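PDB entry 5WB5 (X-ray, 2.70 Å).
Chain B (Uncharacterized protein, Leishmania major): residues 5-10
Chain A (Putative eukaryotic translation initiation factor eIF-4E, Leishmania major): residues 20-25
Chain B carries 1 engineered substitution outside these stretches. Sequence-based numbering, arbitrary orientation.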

# COMPACT_ATOMS: atom_id res chain seq x y z
N VAL B 5 -22.03 6.62 2.61
CA VAL B 5 -22.58 5.79 3.68
C VAL B 5 -21.85 4.44 3.72
O VAL B 5 -22.34 3.44 3.19
CB VAL B 5 -24.10 5.58 3.50
CG1 VAL B 5 -24.68 4.74 4.63
CG2 VAL B 5 -24.81 6.93 3.43
N ARG B 6 -20.68 4.43 4.36
CA ARG B 6 -19.89 3.22 4.49
C ARG B 6 -18.94 3.39 5.67
O ARG B 6 -18.79 4.49 6.22
CB ARG B 6 -19.12 2.91 3.20
CG ARG B 6 -18.16 4.01 2.76
CD ARG B 6 -17.42 3.62 1.49
NE ARG B 6 -16.47 4.64 1.07
CZ ARG B 6 -15.62 4.52 0.06
NH1 ARG B 6 -15.59 3.40 -0.66
NH2 ARG B 6 -14.79 5.51 -0.24
N THR B 7 -18.30 2.29 6.05
CA THR B 7 -17.38 2.29 7.19
C THR B 7 -16.18 3.17 6.87
O THR B 7 -15.31 2.77 6.08
CB THR B 7 -16.95 0.87 7.52
OG1 THR B 7 -18.10 0.06 7.78
CG2 THR B 7 -16.04 0.84 8.74
N MET B 8 -16.12 4.35 7.47
CA MET B 8 -15.04 5.30 7.24
C MET B 8 -14.34 5.64 8.55
O MET B 8 -14.94 5.63 9.62
CB MET B 8 -15.57 6.59 6.60
CG MET B 8 -15.97 6.46 5.14
SD MET B 8 -16.26 8.07 4.38
CE MET B 8 -16.63 7.62 2.69
N TYR B 9 -13.05 5.93 8.43
CA TYR B 9 -12.24 6.40 9.54
C TYR B 9 -11.43 7.61 9.08
O TYR B 9 -11.10 7.74 7.90
CB TYR B 9 -11.27 5.32 10.06
CG TYR B 9 -11.95 4.11 10.65
CD1 TYR B 9 -12.27 3.02 9.86
CD2 TYR B 9 -12.27 4.05 12.01
CE1 TYR B 9 -12.89 1.90 10.40
CE2 TYR B 9 -12.89 2.94 12.55
CZ TYR B 9 -13.20 1.87 11.74
OH TYR B 9 -13.82 0.75 12.26
N THR B 10 -11.12 8.49 10.02
CA THR B 10 -10.22 9.60 9.77
C THR B 10 -8.81 9.22 10.19
O THR B 10 -8.60 8.26 10.94
CB THR B 10 -10.67 10.86 10.53
OG1 THR B 10 -10.54 10.64 11.95
CG2 THR B 10 -12.12 11.22 10.20
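Chain A 20-25: LHKLQR

Chain B is extended here, without regular helix or strand. From Arg6(B) to Tyr9(B) its backbone angles stay in the broad extended region. Arg6(B), Thr7(B) and Tyr9(B) point their CA-to-CB bonds toward chain A; Met8(B) points away and makes no contact. Thr10(B) lies out of reach, at the N-cap position right before a helix.

Chain A is extended through His21(A), Lys22(A) and Leu23(A), with Lys22(A) and Leu23(A) in a strand. At Gln24(A) phi/psi changes to -65/-29, and the chain turns a corner at Gln24(A) and Arg25(A). End to end, from CA of Arg6(B) to CA of Tyr9(B), and from CA of His21(A) to CA of Gln24(A), the directions are 134° apart. The two segments are therefore roughly opposed in direction but clearly oblique. Their closest register is Thr7(B) with Gln24(A), where the CA atoms are 4.9 Å apart. Further along chain B, Tyr9(B) reaches back to His21(A) and Lys22(A), in keeping with the opposed direction.

Three hydrogen bonds join the stretches. Two end on one acceptor, the side-chain oxygen of Gln24(A). The backbone N of Thr7(B) donates to OE1 of Gln24(A) at 2.6 Å, with an N-H...acceptor angle of 157°. The hydroxyl OG1 of Thr7(B) donates to the same OE1 of Gln24(A) at 3.1 Å, but this bond is weak. Gln24(A) has chi1 t and chi2 p, and its CA-to-CB bond points toward chain B. The third bond uses a backbone acceptor: OH of Tyr9(B) donates to O of Lys22(A) at 2.7 Å. This carbonyl oxygen lies at the edge of the tyrosine ring, near its plane.

Packing contacts accompany these bonds. CB of Arg6(B) is 3.3 Å from OE1 of Gln24(A). CG2 of Thr7(B) comes within 3.4 Å of O of Lys22(A), so this carbonyl touches both Thr7(B) and Tyr9(B). OH of Tyr9(B) is 3.5 Å from CB of His21(A). The apolar contact is looser: CE1 of Tyr9(B) lies 4.4 Å from CD2 of Leu23(A). The CA-to-CB bond of Leu23(A) points away from chain B, but the end of its side chain comes nearer.

The contacts of Lys22(A) described here are made by its backbone O. Its side chain is not modelled beyond CB, so any contact of its end cannot be judged. The stretches bury 334 Å² in all, with Gln24(A) and Tyr9(B) the most covered residues on their respective chains.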

# COMPACT_ATOMS: atom_id res chain seq x y z
N LEU A 20 -13.03 -5.08 18.13
CA LEU A 20 -12.16 -4.65 17.04
C LEU A 20 -12.87 -3.61 16.18
O LEU A 20 -14.10 -3.54 16.14
CB LEU A 20 -11.75 -5.85 16.18
CG LEU A 20 -11.00 -6.97 16.89
CD1 LEU A 20 -10.74 -8.14 15.94
CD2 LEU A 20 -9.69 -6.47 17.49
N HIS A 21 -12.07 -2.81 15.49
CA HIS A 21 -12.58 -1.74 14.63
C HIS A 21 -12.52 -2.23 13.18
O HIS A 21 -11.50 -2.11 12.50
CB HIS A 21 -11.79 -0.46 14.83
CG HIS A 21 -11.89 0.10 16.21
ND1 HIS A 21 -11.34 -0.52 17.31
CD2 HIS A 21 -12.50 1.22 16.68
CE1 HIS A 21 -11.59 0.19 18.39
NE2 HIS A 21 -12.29 1.25 18.03
N LYS A 22 -13.64 -2.78 12.72
CA LYS A 22 -13.69 -3.41 11.40
C LYS A 22 -13.54 -2.38 10.29
O LYS A 22 -13.98 -1.23 10.40
CB LYS A 22 -15.01 -4.16 11.23
N LEU A 23 -12.91 -2.82 9.20
CA LEU A 23 -12.73 -2.00 8.01
C LEU A 23 -13.89 -2.21 7.04
O LEU A 23 -14.63 -3.20 7.11
CB LEU A 23 -11.42 -2.35 7.31
CG LEU A 23 -10.13 -2.12 8.10
CD1 LEU A 23 -8.95 -2.69 7.34
CD2 LEU A 23 -9.92 -0.64 8.37
N GLN A 24 -14.04 -1.26 6.12
CA GLN A 24 -15.04 -1.42 5.07
C GLN A 24 -14.68 -2.59 4.16
O GLN A 24 -15.57 -3.23 3.59
CB GLN A 24 -15.16 -0.13 4.25
CG GLN A 24 -16.21 -0.19 3.15
CD GLN A 24 -17.60 -0.48 3.68
OE1 GLN A 24 -18.05 0.11 4.66
NE2 GLN A 24 -18.30 -1.41 3.03
N ARG A 25 -13.39 -2.88 4.01
CA ARG A 25 -12.93 -3.94 3.12
C ARG A 25 -11.67 -4.56 3.70
O ARG A 25 -10.90 -3.90 4.40
CB ARG A 25 -12.66 -3.40 1.71
CG ARG A 25 -13.86 -2.77 1.03
CD ARG A 25 -13.52 -2.27 -0.36
NE ARG A 25 -12.73 -1.04 -0.34
CZ ARG A 25 -12.21 -0.47 -1.42
NH1 ARG A 25 -12.38 -1.01 -2.61
NH2 ARG A 25 -11.52 0.66 -1.30